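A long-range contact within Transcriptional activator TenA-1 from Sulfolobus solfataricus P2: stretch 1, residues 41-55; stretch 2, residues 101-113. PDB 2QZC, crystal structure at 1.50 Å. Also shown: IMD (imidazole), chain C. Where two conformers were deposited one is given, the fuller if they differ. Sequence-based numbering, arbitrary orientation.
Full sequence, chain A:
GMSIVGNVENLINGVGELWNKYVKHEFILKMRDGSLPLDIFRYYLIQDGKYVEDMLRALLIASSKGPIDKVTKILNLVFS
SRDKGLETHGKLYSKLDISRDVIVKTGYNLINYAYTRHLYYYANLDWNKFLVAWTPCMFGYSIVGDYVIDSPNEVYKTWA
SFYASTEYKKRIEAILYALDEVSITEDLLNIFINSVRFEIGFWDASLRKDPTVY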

ATOM      1  N   PHE A  41      -2.434  30.549   0.091  1.00 16.70           N
ATOM      2  CA  PHE A  41      -1.668  29.334  -0.182  1.00 16.58           C
ATOM      3  C   PHE A  41      -1.488  28.491   1.074  1.00 17.11           C
ATOM      4  O   PHE A  41      -1.552  27.245   1.020  1.00 17.14           O
ATOM      5  CB  PHE A  41      -0.294  29.672  -0.762  1.00 18.22           C
ATOM      6  CG  PHE A  41       0.473  28.458  -1.220  1.00 18.26           C
ATOM      7  CD1 PHE A  41       0.021  27.725  -2.310  1.00 19.01           C
ATOM      8  CD2 PHE A  41       1.678  28.118  -0.634  1.00 20.07           C
ATOM      9  CE1 PHE A  41       0.725  26.627  -2.757  1.00 18.73           C
ATOM     10  CE2 PHE A  41       2.384  27.020  -1.100  1.00 22.34           C
ATOM     11  CZ  PHE A  41       1.907  26.306  -2.174  1.00 19.44           C
ATOM     12  N   ARG A  42      -1.315  29.129   2.235  1.00 17.21           N
ATOM     13  CA  ARG A  42      -1.178  28.418   3.497  1.00 18.18           C
ATOM     14  C   ARG A  42      -2.463  27.645   3.808  1.00 17.67           C
ATOM     15  O   ARG A  42      -2.403  26.467   4.167  1.00 16.84           O
ATOM     16  CB  ARG A  42      -0.847  29.384   4.629  1.00 18.77           C
ATOM     17  CG  ARG A  42      -0.600  28.708   5.910  1.00 18.99           C
ATOM     18  CD  ARG A  42      -0.199  29.669   7.044  1.00 23.16           C
ATOM     19  NE  ARG A  42       0.005  28.912   8.280  1.00 24.72           N
ATOM     20  CZ  ARG A  42      -0.933  28.650   9.193  1.00 21.67           C
ATOM     21  NH1 ARG A  42      -2.178  29.086   9.072  1.00 24.67           N
ATOM     22  NH2 ARG A  42      -0.604  27.932  10.262  1.00 27.24           N
ATOM     23  N   TYR A  43      -3.606  28.300   3.638  1.00 16.27           N
ATOM     24  CA  TYR A  43      -4.922  27.675   3.859  1.00 16.28           C
ATOM     25  C   TYR A  43      -5.007  26.421   2.963  1.00 16.14           C
ATOM     26  O   TYR A  43      -5.412  25.307   3.421  1.00 15.05           O
ATOM     27  CB  TYR A  43      -6.036  28.637   3.477  1.00 17.26           C
ATOM     28  CG  TYR A  43      -7.419  28.047   3.529  1.00 15.84           C
ATOM     29  CD1 TYR A  43      -7.905  27.261   2.491  1.00 14.94           C
ATOM     30  CD2 TYR A  43      -8.246  28.241   4.639  1.00 15.31           C
ATOM     31  CE1 TYR A  43      -9.168  26.721   2.543  1.00 15.64           C
ATOM     32  CE2 TYR A  43      -9.538  27.700   4.698  1.00 15.68           C
ATOM     33  CZ  TYR A  43      -9.984  26.920   3.633  1.00 15.69           C
ATOM     34  OH  TYR A  43     -11.244  26.372   3.661  1.00 16.15           O
ATOM     35  N   TYR A  44      -4.650  26.597   1.685  1.00 14.92           N
ATOM     36  CA  TYR A  44      -4.662  25.496   0.696  1.00 14.98           C
ATOM     37  C   TYR A  44      -3.779  24.333   1.154  1.00 14.34           C
ATOM     38  O   TYR A  44      -4.161  23.141   1.104  1.00 15.40           O
ATOM     39  CB  TYR A  44      -4.220  25.997  -0.711  1.00 16.01           C
ATOM     40  CG  TYR A  44      -3.768  24.876  -1.619  1.00 15.42           C
ATOM     41  CD1 TYR A  44      -4.699  24.029  -2.228  1.00 16.98           C
ATOM     42  CD2 TYR A  44      -2.418  24.646  -1.835  1.00 15.79           C
ATOM     43  CE1 TYR A  44      -4.258  22.961  -3.007  1.00 15.69           C
ATOM     44  CE2 TYR A  44      -1.978  23.608  -2.634  1.00 16.53           C
ATOM     45  CZ  TYR A  44      -2.905  22.764  -3.205  1.00 18.30           C
ATOM     46  OH  TYR A  44      -2.448  21.699  -3.966  1.00 19.71           O
ATOM     47  N   LEU A  45      -2.539  24.644   1.548  1.00 14.99           N
ATOM     48  CA  LEU A  45      -1.587  23.600   1.941  1.00 15.95           C
ATOM     49  C   LEU A  45      -2.072  22.784   3.119  1.00 15.40           C
ATOM     50  O   LEU A  45      -1.815  21.548   3.181  1.00 16.02           O
ATOM     51  CB  LEU A  45      -0.207  24.157   2.292  1.00 17.98           C
ATOM     52  CG  LEU A  45       0.698  24.429   1.115  1.00 21.87           C
ATOM     53  CD1 LEU A  45       2.035  24.928   1.716  1.00 25.43           C
ATOM     54  CD2 LEU A  45       0.925  23.208   0.155  1.00 20.57           C
ATOM     55  N   ILE A  46      -2.754  23.428   4.056  1.00 15.31           N
ATOM     56  CA  ILE A  46      -3.299  22.722   5.204  1.00 15.32           C
ATOM     57  C   ILE A  46      -4.408  21.768   4.739  1.00 15.65           C
ATOM     58  O   ILE A  46      -4.393  20.565   5.064  1.00 16.45           O
ATOM     59  CB  ILE A  46      -3.798  23.679   6.270  1.00 16.92           C
ATOM     60  CG1 ILE A  46      -2.625  24.478   6.879  1.00 17.06           C
ATOM     61  CG2 ILE A  46      -4.551  22.932   7.377  1.00 16.89           C
ATOM     62  CD1 ILE A  46      -3.126  25.715   7.705  1.00 17.00           C
ATOM     63  N   GLN A  47      -5.314  22.258   3.888  1.00 14.05           N
ATOM     64  CA  GLN A  47      -6.352  21.362   3.345  1.00 13.42           C
ATOM     65  C   GLN A  47      -5.742  20.236   2.526  1.00 14.46           C
ATOM     66  O   GLN A  47      -6.198  19.081   2.600  1.00 14.67           O
ATOM     67  CB  GLN A  47      -7.367  22.139   2.480  1.00 14.23           C
ATOM     68  CG  GLN A  47      -8.243  23.068   3.284  1.00 15.64           C
ATOM     69  CD  GLN A  47      -9.040  22.394   4.369  1.00 14.28           C
ATOM     70  OE1 GLN A  47      -9.841  21.489   4.087  1.00 14.37           O
ATOM     71  NE2 GLN A  47      -8.788  22.781   5.642  1.00 15.09           N
ATOM     72  N   ASP A  48      -4.723  20.539   1.722  1.00 14.00           N
ATOM     73  CA  ASP A  48      -4.059  19.512   0.934  1.00 15.07           C
ATOM     74  C   ASP A  48      -3.382  18.469   1.833  1.00 14.00           C
ATOM     75  O   ASP A  48      -3.394  17.271   1.503  1.00 15.78           O
ATOM     76  CB  ASP A  48      -3.068  20.153  -0.049  1.00 17.49           C
ATOM     77  CG  ASP A  48      -2.332  19.155  -0.874  1.00 20.33           C
ATOM     78  OD1 ASP A  48      -2.981  18.516  -1.713  1.00 22.56           O
ATOM     79  OD2 ASP A  48      -1.104  19.025  -0.677  1.00 24.77           O
ATOM     80  N   GLY A  49      -2.840  18.894   2.970  1.00 16.01           N
ATOM     81  CA  GLY A  49      -2.222  17.966   3.946  1.00 15.53           C
ATOM     82  C   GLY A  49      -3.219  16.946   4.477  1.00 16.82           C
ATOM     83  O   GLY A  49      -2.884  15.766   4.705  1.00 18.19           O
ATOM     84  N   LYS A  50      -4.456  17.386   4.671  1.00 14.69           N
ATOM     85  CA  LYS A  50      -5.540  16.492   5.115  1.00 14.68           C
ATOM     86  C   LYS A  50      -5.944  15.579   3.965  1.00 15.84           C
ATOM     87  O   LYS A  50      -6.095  14.364   4.136  1.00 16.19           O
ATOM     88  CB  LYS A  50      -6.741  17.289   5.596  1.00 15.35           C
ATOM     89  CG  LYS A  50      -6.442  18.237   6.776  1.00 16.05           C
ATOM     90  CD  LYS A  50      -7.698  18.810   7.390  1.00 15.92           C
ATOM     91  CE  LYS A  50      -8.457  17.845   8.270  1.00 16.06           C
ATOM     92  NZ  LYS A  50      -7.685  17.488   9.506  1.00 17.36           N
ATOM     93  N   TYR A  51      -6.165  16.164   2.795  1.00 14.13           N
ATOM     94  CA  TYR A  51      -6.561  15.420   1.628  1.00 14.21           C
ATOM     95  C   TYR A  51      -5.607  14.275   1.275  1.00 14.18           C
ATOM     96  O   TYR A  51      -6.024  13.129   1.001  1.00 14.69           O
ATOM     97  CB  TYR A  51      -6.689  16.377   0.399  1.00 13.98           C
ATOM     98  CG  TYR A  51      -6.912  15.696  -0.903  1.00 14.13           C
ATOM     99  CD1 TYR A  51      -8.201  15.413  -1.347  1.00 15.61           C
ATOM    100  CD2 TYR A  51      -5.830  15.305  -1.733  1.00 14.62           C
ATOM    101  CE1 TYR A  51      -8.413  14.750  -2.569  1.00 15.13           C
ATOM    102  CE2 TYR A  51      -6.046  14.675  -2.926  1.00 15.04           C
ATOM    103  CZ  TYR A  51      -7.354  14.394  -3.359  1.00 15.25           C
ATOM    104  OH  TYR A  51      -7.655  13.767  -4.578  1.00 18.52           O
ATOM    105  N   VAL A  52      -4.313  14.585   1.226  1.00 14.18           N
ATOM    106  CA  VAL A  52      -3.300  13.595   0.783  0.50 15.70           C
ATOM    107  C   VAL A  52      -3.278  12.370   1.666  1.00 15.47           C
ATOM    108  O   VAL A  52      -3.127  11.239   1.167  1.00 16.29           O
ATOM    109  CB  VAL A  52      -1.898  14.203   0.667  0.50 16.10           C
ATOM    110  CG1 VAL A  52      -0.802  13.124   0.509  0.50 18.93           C
ATOM    111  CG2 VAL A  52      -1.884  15.147  -0.517  0.50 19.06           C
ATOM    112  N   GLU A  53      -3.457  12.542   2.974  1.00 14.78           N
ATOM    113  CA  GLU A  53      -3.474  11.368   3.849  1.00 14.61           C
ATOM    114  C   GLU A  53      -4.700  10.487   3.531  1.00 14.18           C
ATOM    115  O   GLU A  53      -4.619   9.253   3.466  1.00 14.72           O
ATOM    116  CB  GLU A  53      -3.453  11.766   5.328  1.00 16.38           C
ATOM    117  CG  GLU A  53      -3.372  10.514   6.221  1.00 17.40           C
ATOM    118  CD  GLU A  53      -3.374  10.793   7.704  1.00 22.88           C
ATOM    119  OE1 GLU A  53      -2.982  11.896   8.093  1.00 25.63           O
ATOM    120  OE2 GLU A  53      -3.756   9.898   8.486  1.00 22.26           O
ATOM    121  N   ASP A  54      -5.876  11.100   3.372  1.00 13.93           N
ATOM    122  CA  ASP A  54      -7.060  10.310   2.994  1.00 13.18           C
ATOM    123  C   ASP A  54      -6.915   9.669   1.618  1.00 12.53           C
ATOM    124  O   ASP A  54      -7.343   8.538   1.399  1.00 13.29           O
ATOM    125  CB  ASP A  54      -8.310  11.215   3.012  1.00 14.13           C
ATOM    126  CG  ASP A  54      -8.773  11.570   4.404  1.00 14.84           C
ATOM    127  OD1 ASP A  54      -8.852  10.664   5.269  1.00 15.42           O
ATOM    128  OD2 ASP A  54      -9.123  12.749   4.606  1.00 16.30           O
HETATM  129  N   MSE A  55      -6.335  10.391   0.676  1.00 13.56           N
HETATM  130  CA  MSE A  55      -6.063   9.861  -0.690  1.00 14.51           C
HETATM  131  C   MSE A  55      -5.173   8.610  -0.619  1.00 15.06           C
HETATM  132  O   MSE A  55      -5.432   7.620  -1.301  1.00 15.82           O
HETATM  133  CB  MSE A  55      -5.377  10.948  -1.521  1.00 18.42           C
HETATM  134  CG  MSE A  55      -5.159  10.624  -2.933  1.00 15.04           C
HETATM  135 SE   MSE A  55      -3.694  11.714  -3.710  0.75 18.18          SE
HETATM  136  CE  MSE A  55      -2.198  10.774  -2.938  1.00 23.82           C
ATOM    137  N   ASP A 101       0.552  19.129  13.788  1.00 25.71           N
ATOM    138  CA  ASP A 101      -0.540  19.494  14.669  1.00 25.08           C
ATOM    139  C   ASP A 101      -1.551  20.420  13.983  1.00 23.65           C
ATOM    140  O   ASP A 101      -2.756  20.241  14.173  1.00 24.93           O
ATOM    141  CB  ASP A 101      -0.029  20.170  15.949  1.00 28.73           C
ATOM    142  CG  ASP A 101      -1.090  20.235  17.042  1.00 41.71           C
ATOM    143  OD1 ASP A 101      -1.622  19.156  17.412  1.00 58.51           O
ATOM    144  OD2 ASP A 101      -1.379  21.355  17.536  1.00 59.19           O
ATOM    145  N   VAL A 102      -1.079  21.409  13.225  1.00 22.76           N
ATOM    146  CA  VAL A 102      -1.986  22.308  12.493  1.00 21.83           C
ATOM    147  C   VAL A 102      -2.850  21.528  11.491  1.00 19.76           C
ATOM    148  O   VAL A 102      -4.080  21.748  11.410  1.00 21.99           O
ATOM    149  CB  VAL A 102      -1.212  23.444  11.757  1.00 22.53           C
ATOM    150  CG1 VAL A 102      -2.103  24.274  10.836  1.00 24.15           C
ATOM    151  CG2 VAL A 102      -0.588  24.375  12.812  1.00 25.75           C
ATOM    152  N   ILE A 103      -2.218  20.608  10.773  1.00 19.85           N
ATOM    153  CA  ILE A 103      -2.943  19.802   9.771  1.00 18.82           C
ATOM    154  C   ILE A 103      -4.012  18.951  10.440  1.00 22.30           C
ATOM    155  O   ILE A 103      -5.166  18.959  10.013  1.00 20.10           O
ATOM    156  CB  ILE A 103      -1.983  18.982   8.929  1.00 19.21           C
ATOM    157  CG1 ILE A 103      -1.104  19.936   8.087  1.00 24.13           C
ATOM    158  CG2 ILE A 103      -2.765  18.041   7.987  1.00 21.78           C
ATOM    159  CD1 ILE A 103       0.018  19.277   7.407  1.00 25.85           C
ATOM    160  N   VAL A 104      -3.638  18.257  11.528  1.00 20.04           N
ATOM    161  CA  VAL A 104      -4.555  17.388  12.233  1.00 20.25           C
ATOM    162  C   VAL A 104      -5.699  18.112  12.902  1.00 21.27           C
ATOM    163  O   VAL A 104      -6.855  17.673  12.803  1.00 24.55           O
ATOM    164  CB  VAL A 104      -3.786  16.517  13.283  1.00 23.52           C
ATOM    165  CG1 VAL A 104      -4.762  15.799  14.229  1.00 28.58           C
ATOM    166  CG2 VAL A 104      -2.873  15.565  12.564  1.00 26.37           C
ATOM    167  N   LYS A 105      -5.397  19.249  13.530  1.00 20.82           N
ATOM    168  CA  LYS A 105      -6.384  19.994  14.307  1.00 21.95           C
ATOM    169  C   LYS A 105      -7.303  20.881  13.473  1.00 22.05           C
ATOM    170  O   LYS A 105      -8.419  21.166  13.911  1.00 25.16           O
ATOM    171  CB  LYS A 105      -5.728  20.802  15.431  1.00 24.29           C
ATOM    172  CG  LYS A 105      -5.103  19.907  16.542  1.00 30.42           C
ATOM    173  N   THR A 106      -6.866  21.284  12.278  1.00 19.59           N
ATOM    174  CA  THR A 106      -7.718  22.086  11.376  1.00 17.95           C
ATOM    175  C   THR A 106      -8.770  21.137  10.787  1.00 16.81           C
ATOM    176  O   THR A 106      -8.474  19.999  10.470  1.00 18.08           O
ATOM    177  CB  THR A 106      -6.906  22.723  10.254  1.00 18.46           C
ATOM    178  OG1 THR A 106      -5.895  23.564  10.850  1.00 19.65           O
ATOM    179  CG2 THR A 106      -7.785  23.605   9.353  1.00 17.03           C
ATOM    180  N   GLY A 107     -10.007  21.595  10.719  1.00 17.08           N
ATOM    181  CA  GLY A 107     -11.051  20.772  10.124  1.00 16.74           C
ATOM    182  C   GLY A 107     -10.979  20.793   8.610  1.00 16.36           C
ATOM    183  O   GLY A 107     -10.187  21.515   7.994  1.00 16.60           O
ATOM    184  N   TYR A 108     -11.786  19.958   7.993  1.00 13.85           N
ATOM    185  CA  TYR A 108     -11.930  19.985   6.556  1.00 12.87           C
ATOM    186  C   TYR A 108     -12.918  21.095   6.163  1.00 14.62           C
ATOM    187  O   TYR A 108     -13.887  21.335   6.876  1.00 15.55           O
ATOM    188  CB  TYR A 108     -12.586  18.709   6.042  1.00 13.38           C
ATOM    189  CG  TYR A 108     -11.857  17.388   6.236  1.00 13.60           C
ATOM    190  CD1 TYR A 108     -12.083  16.637   7.376  1.00 14.75           C
ATOM    191  CD2 TYR A 108     -11.002  16.881   5.281  1.00 14.24           C
ATOM    192  CE1 TYR A 108     -11.491  15.400   7.546  1.00 15.18           C
ATOM    193  CE2 TYR A 108     -10.376  15.653   5.443  1.00 13.32           C
ATOM    194  CZ  TYR A 108     -10.639  14.911   6.571  1.00 16.44           C
ATOM    195  OH  TYR A 108     -10.067  13.670   6.769  1.00 18.96           O
ATOM    196  N   ASN A 109     -12.689  21.751   5.029  1.00 14.26           N
ATOM    197  CA  ASN A 109     -13.785  22.501   4.431  1.00 14.71           C
ATOM    198  C   ASN A 109     -14.757  21.493   3.747  1.00 14.35           C
ATOM    199  O   ASN A 109     -14.463  20.291   3.605  1.00 14.23           O
ATOM    200  CB  ASN A 109     -13.328  23.632   3.530  1.00 14.60           C
ATOM    201  CG  ASN A 109     -12.566  23.202   2.290  1.00 15.97           C
ATOM    202  OD1 ASN A 109     -12.847  22.164   1.701  1.00 15.79           O
ATOM    203  ND2 ASN A 109     -11.587  24.036   1.876  1.00 14.90           N
ATOM    204  N   LEU A 110     -15.945  21.958   3.384  1.00 15.11           N
ATOM    205  CA  LEU A 110     -16.969  21.052   2.861  1.00 14.61           C
ATOM    206  C   LEU A 110     -16.493  20.349   1.598  1.00 14.34           C
ATOM    207  O   LEU A 110     -16.707  19.128   1.455  1.00 13.49           O
ATOM    208  CB  LEU A 110     -18.258  21.832   2.555  1.00 15.08           C
ATOM    209  CG  LEU A 110     -19.399  21.043   1.896  1.00 18.74           C
ATOM    210  CD1 LEU A 110     -19.779  19.828   2.696  1.00 19.87           C
ATOM    211  CD2 LEU A 110     -20.633  21.942   1.661  1.00 23.48           C
ATOM    212  N   ILE A 111     -15.857  21.068   0.680  1.00 14.39           N
ATOM    213  CA  ILE A 111     -15.427  20.450  -0.561  1.00 13.51           C
ATOM    214  C   ILE A 111     -14.371  19.366  -0.328  1.00 13.68           C
ATOM    215  O   ILE A 111     -14.452  18.284  -0.922  1.00 13.87           O
ATOM    216  CB  ILE A 111     -14.888  21.497  -1.544  1.00 15.42           C
ATOM    217  CG1 ILE A 111     -15.949  22.516  -1.909  1.00 21.97           C
ATOM    218  CG2 ILE A 111     -14.399  20.814  -2.841  1.00 18.58           C
ATOM    219  CD1 ILE A 111     -17.189  21.937  -2.608  1.00 23.96           C
ATOM    220  N   ASN A 112     -13.406  19.634   0.550  1.00 13.32           N
ATOM    221  CA  ASN A 112     -12.373  18.628   0.874  1.00 12.70           C
ATOM    222  C   ASN A 112     -13.001  17.403   1.532  1.00 14.07           C
ATOM    223  O   ASN A 112     -12.686  16.228   1.248  1.00 13.36           O
ATOM    224  CB  ASN A 112     -11.339  19.285   1.769  1.00 12.39           C
ATOM    225  CG  ASN A 112     -10.067  18.487   1.936  1.00 14.25           C
ATOM    226  OD1 ASN A 112      -9.854  17.484   1.256  1.00 14.66           O
ATOM    227  ND2 ASN A 112      -9.199  18.985   2.854  1.00 13.69           N
ATOM    228  N   TYR A 113     -13.930  17.669   2.454  1.00 12.98           N
ATOM    229  CA  TYR A 113     -14.629  16.560   3.124  1.00 13.81           C
ATOM    230  C   TYR A 113     -15.315  15.667   2.099  1.00 13.18           C
ATOM    231  O   TYR A 113     -15.161  14.436   2.033  1.00 13.64           O
ATOM    232  CB  TYR A 113     -15.630  17.075   4.174  1.00 14.71           C
ATOM    233  CG  TYR A 113     -16.172  15.908   4.989  1.00 14.84           C
ATOM    234  CD1 TYR A 113     -15.434  15.362   6.015  1.00 16.66           C
ATOM    235  CD2 TYR A 113     -17.372  15.331   4.705  1.00 14.92           C
ATOM    236  CE1 TYR A 113     -15.871  14.260   6.726  1.00 15.25           C
ATOM    237  CE2 TYR A 113     -17.828  14.195   5.423  1.00 16.05           C
ATOM    238  CZ  TYR A 113     -17.074  13.694   6.441  1.00 14.54           C
ATOM    239  OH  TYR A 113     -17.471  12.556   7.109  1.00 14.66           O
TER
HETATM  240  N1  IMD C 214      -6.347  17.685  -5.105  1.00 20.07           N
HETATM  241  C2  IMD C 214      -5.090  17.595  -4.731  1.00 21.19           C
HETATM  242  N3  IMD C 214      -4.999  18.136  -3.529  1.00 20.45           N
HETATM  243  C4  IMD C 214      -6.213  18.527  -3.134  1.00 20.89           C
HETATM  244  C5  IMD C 214      -7.095  18.235  -4.140  1.00 22.51           C

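Residues 41-55 form one unbroken stretch of helix, against which the second stretch lays the end of a helix (101-105), a short loop and the start of another helix (110-113). The helix axes of 41-55 and 101-105 approach to 8.8 Å at an angle of 73°, so the two helices touch over a short length, and the loop that follows provides most of the polar contact. Together the two stretches bury 746 Å².

A helix end and a loop expose backbone groups that no helical partner satisfies, and the first stretch supplies side chains to meet them. Gln-47 is the clearest case. Its CA-to-CB bond points toward the second stretch, and its amide, with one donor end and one acceptor end, reads the loop backbone on both counts: Gln-47 NE2 donates to Gly-107 O at 3.0 Å, almost linearly, while Gln-47 OE1 accepts from Asn-109 N at 3.0 Å. Gln-47 OE1 also accepts from Asn-112 ND2 at 2.9 Å. Asn-112 ND2 also makes a weak bond to the backbone Gln-47 O at 3.0 Å, its angle of 134° well short of linear. Asn-112 OD1 fares less well: it lies 3.5 Å from Tyr-51 CB, near the plane of the Tyr-51 ring at its edge, and is buried with no polar partner in the model.

Asn-109 serves two structures at once. Asn-109 is the N-cap of the helix beginning at Leu-110: Asn-109 OD1 accepts from Asn-112 N at 2.8 Å, which satisfies an amide in the helix's first turn, while Asn-109 ND2 remains free to donate to Tyr-43 OH at 3.0 Å. A short amide side chain suits this place because it carries both functions.

Lys-50 has the largest area covered by the other stretch. Its chain bends through p values at chi3 and chi4, and Lys-50 NZ donates to Ile-103 O at 3.0 Å and to Thr-106 O at 2.8 Å. These carbonyls lie where the helix gives way to the loop, and a long, flexible cation can gather both. The Lys-50 chain also crosses the face of Tyr-108: CE lies 3.8 Å from the ring centroid, a CH-pi contact, and NZ stands 4.9 Å from it in a cation-pi arrangement. At the far end of that ring, Tyr-108 OH donates to Asp-54 OD2 at a short 2.5 Å. Thr-106, the first residue to leave helical geometry, satisfies its own hydroxyl locally, OG1 donating to Val-102 O at 2.6 Å.

Apolar packing completes the contact. Ile-46 CD1 meets Val-102 CG1 at 3.6 Å, and Ile-46 CG2 meets Thr-106 CB at 3.7 Å, so branched side chains fill the space between the backbones. Gly-49 allows Ile-103 to come close, with Gly-49 C 3.7 Å from Ile-103 CG2; a CB at this position would lie 2.9 Å from Ile-103 CD1, a clash.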